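Long-range contact in succinate-semialdehyde dehydrogenase (NAD(P)(+)) (Marinobacter aquaeolei, PDB 3RH9), which probably oxidises succinate semialdehyde to succinate with a nicotinamide cofactor, as a member of the aldehyde dehydrogenase family: residues Lys137-Trp141 against Thr479-Gly483. Numbering follows the deposited sequence.
Sequences KDCTW and TVPRG
Cys139 opens the contact by laying its CB against Pro481 CB, 4.1 Å away. Cys139 CA also lies near Arg482 O, in a CA-H...O contact. Thr140 and Arg482 then form an antiparallel hydrogen-bonded pair. Thr140 N donates to Arg482 O at 3.0 Å, and Arg482 N returns a bond to Thr140 O at 2.8 Å. Thr140 O also receives a CA-H...O contact from Pro481. The Arg482 side chain, extended from CG to NE, leads away from the 137-141 segment to a cation-pi contact with Trp442 of the second subunit.

Trp141 and Pro481 form the next, non-hydrogen-bonded pair, with side chains on the same face of the sheet. Trp141 has CG anti to its carbonyl carbon (chi1 -63°), and its indole lies over the proline ring. Pro481 CB sits 3.5 Å from the centroid of the Trp141 six-membered ring, only 7° off the normal, a CH-pi contact. Thr479 CG2 meets the edge of the Trp141 ring, in plane, 3.6 Å from Trp141 CE3. The indole NE1 bonds to Pro136 O, which helps fix the ring's rotation. Replacing Trp141 by an alanine is likely to leave Pro481 without its CH-pi partner and Pro136 O without its indole donor.

The strands 140-147 and 475-482 belong to the three-stranded sheet that projects from the body as the oligomerisation arm of this family. The second subunit packs on Cys139, Trp141 and Pro481, and Thr479 OG1 bonds to its Pro453 O. Two backbone bonds thus set the register at Thr140-Arg482, beside apolar Trp141-Pro481-Thr479 contacts, while Thr479, Pro481 and Gly483 give backbone bonds to the second subunit.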
ATOM      1  N   LYS A 137      -2.284   7.408  27.935  1.00 15.79           N
ATOM      2  CA  LYS A 137      -2.934   6.321  28.642  1.00 15.61           C
ATOM      3  C   LYS A 137      -1.962   5.507  29.504  1.00 16.89           C
ATOM      4  O   LYS A 137      -2.026   4.279  29.549  1.00 18.66           O
ATOM      5  CB  LYS A 137      -3.671   5.407  27.652  1.00 17.79           C
ATOM      6  CG  LYS A 137      -5.196   5.533  27.688  1.00 18.37           C
ATOM      7  CD  LYS A 137      -5.694   6.692  26.840  1.00 19.22           C
ATOM      8  CE  LYS A 137      -5.936   6.253  25.396  1.00 23.96           C
ATOM      9  NZ  LYS A 137      -4.821   5.444  24.775  1.00 19.45           N
ATOM     10  N   ASP A 138      -1.047   6.186  30.181  1.00 17.37           N
ATOM     11  CA  ASP A 138      -0.259   5.526  31.216  1.00 18.39           C
ATOM     12  C   ASP A 138       0.635   4.391  30.726  1.00 15.57           C
ATOM     13  O   ASP A 138       1.138   3.621  31.538  1.00 15.00           O
ATOM     14  CB  ASP A 138      -1.184   5.000  32.323  1.00 19.98           C
ATOM     15  CG  ASP A 138      -1.505   6.055  33.390  1.00 27.10           C
ATOM     16  OD1 ASP A 138      -1.674   7.250  33.043  1.00 26.29           O
ATOM     17  OD2 ASP A 138      -1.598   5.678  34.589  1.00 33.65           O
ATOM     18  N   CYS A 139       0.847   4.310  29.414  1.00 15.20           N
ATOM     19  CA  CYS A 139       1.648   3.245  28.800  1.00 12.97           C
ATOM     20  C   CYS A 139       2.925   3.734  28.138  1.00 13.58           C
ATOM     21  O   CYS A 139       3.033   4.902  27.754  1.00 14.21           O
ATOM     22  CB  CYS A 139       0.824   2.513  27.757  1.00 12.55           C
ATOM     23  SG  CYS A 139      -0.660   1.785  28.426  1.00 14.88           S
ATOM     24  N   THR A 140       3.893   2.830  28.010  1.00 12.95           N
ATOM     25  CA  THR A 140       5.097   3.074  27.222  1.00 11.87           C
ATOM     26  C   THR A 140       4.870   2.424  25.876  1.00 11.68           C
ATOM     27  O   THR A 140       4.540   1.244  25.822  1.00 12.73           O
ATOM     28  CB  THR A 140       6.328   2.420  27.873  1.00 12.49           C
ATOM     29  OG1 THR A 140       6.644   3.091  29.095  1.00 14.17           O
ATOM     30  CG2 THR A 140       7.528   2.498  26.964  1.00 12.23           C
ATOM     31  N   TRP A 141       5.037   3.171  24.787  1.00 11.85           N
ATOM     32  CA  TRP A 141       4.616   2.671  23.475  1.00 12.14           C
ATOM     33  C   TRP A 141       5.762   2.294  22.553  1.00 12.42           C
ATOM     34  O   TRP A 141       6.589   3.123  22.190  1.00 13.09           O
ATOM     35  CB  TRP A 141       3.725   3.686  22.761  1.00 11.68           C
ATOM     36  CG  TRP A 141       2.458   3.974  23.465  1.00 11.40           C
ATOM     37  CD1 TRP A 141       2.312   4.632  24.643  1.00 12.05           C
ATOM     38  CD2 TRP A 141       1.140   3.626  23.032  1.00 11.83           C
ATOM     39  NE1 TRP A 141       0.981   4.715  24.982  1.00 12.65           N
ATOM     40  CE2 TRP A 141       0.241   4.107  24.005  1.00 12.37           C
ATOM     41  CE3 TRP A 141       0.631   2.961  21.918  1.00 10.32           C
ATOM     42  CZ2 TRP A 141      -1.131   3.938  23.893  1.00 11.95           C
ATOM     43  CZ3 TRP A 141      -0.723   2.795  21.813  1.00 10.29           C
ATOM     44  CH2 TRP A 141      -1.591   3.278  22.790  1.00 11.37           C
ATOM     45  N   THR A 479       2.208  -1.935  16.752  1.00 10.56           N
ATOM     46  CA  THR A 479       2.249  -1.079  17.924  1.00 10.27           C
ATOM     47  C   THR A 479       1.974  -1.857  19.213  1.00 10.37           C
ATOM     48  O   THR A 479       0.960  -2.543  19.339  1.00 10.78           O
ATOM     49  CB  THR A 479       1.311   0.130  17.785  1.00 10.28           C
ATOM     50  OG1 THR A 479       1.876   1.050  16.847  1.00 10.62           O
ATOM     51  CG2 THR A 479       1.165   0.828  19.112  1.00  9.87           C
ATOM     52  N   VAL A 480       2.890  -1.744  20.167  1.00  9.95           N
ATOM     53  CA  VAL A 480       2.776  -2.448  21.439  1.00 10.05           C
ATOM     54  C   VAL A 480       2.873  -1.497  22.629  1.00 10.42           C
ATOM     55  O   VAL A 480       3.966  -1.171  23.083  1.00 10.83           O
ATOM     56  CB  VAL A 480       3.886  -3.513  21.579  1.00 10.45           C
ATOM     57  CG1 VAL A 480       3.842  -4.170  22.959  1.00 10.38           C
ATOM     58  CG2 VAL A 480       3.781  -4.536  20.470  1.00  9.68           C
ATOM     59  N   PRO A 481       1.724  -1.037  23.132  1.00 10.71           N
ATOM     60  CA  PRO A 481       1.706  -0.213  24.338  1.00 10.75           C
ATOM     61  C   PRO A 481       1.869  -1.115  25.543  1.00 11.29           C
ATOM     62  O   PRO A 481       1.311  -2.218  25.551  1.00 10.94           O
ATOM     63  CB  PRO A 481       0.292   0.364  24.357  1.00 10.73           C
ATOM     64  CG  PRO A 481      -0.429  -0.224  23.230  1.00 10.52           C
ATOM     65  CD  PRO A 481       0.373  -1.313  22.633  1.00 10.74           C
ATOM     66  N   ARG A 482       2.610  -0.667  26.549  1.00 11.45           N
ATOM     67  CA  ARG A 482       2.776  -1.485  27.739  1.00 11.04           C
ATOM     68  C   ARG A 482       2.301  -0.771  28.979  1.00 11.48           C
ATOM     69  O   ARG A 482       2.746   0.334  29.267  1.00 12.94           O
ATOM     70  CB  ARG A 482       4.237  -1.861  27.910  1.00 11.24           C
ATOM     71  CG  ARG A 482       4.485  -2.747  29.107  1.00 10.95           C
ATOM     72  CD  ARG A 482       5.951  -2.896  29.383  1.00 10.39           C
ATOM     73  NE  ARG A 482       6.166  -3.821  30.485  1.00 11.84           N
ATOM     74  CZ  ARG A 482       7.360  -4.158  30.968  1.00 13.34           C
ATOM     75  NH1 ARG A 482       8.470  -3.643  30.443  1.00 11.17           N
ATOM     76  NH2 ARG A 482       7.439  -5.027  31.975  1.00 13.70           N
ATOM     77  N   GLY A 483       1.393  -1.400  29.706  1.00 11.49           N
ATOM     78  CA  GLY A 483       1.014  -0.935  31.030  1.00 12.00           C
ATOM     79  C   GLY A 483       1.717  -1.720  32.132  1.00 11.84           C
ATOM     80  O   GLY A 483       1.879  -1.240  33.265  1.00 16.66           O
TER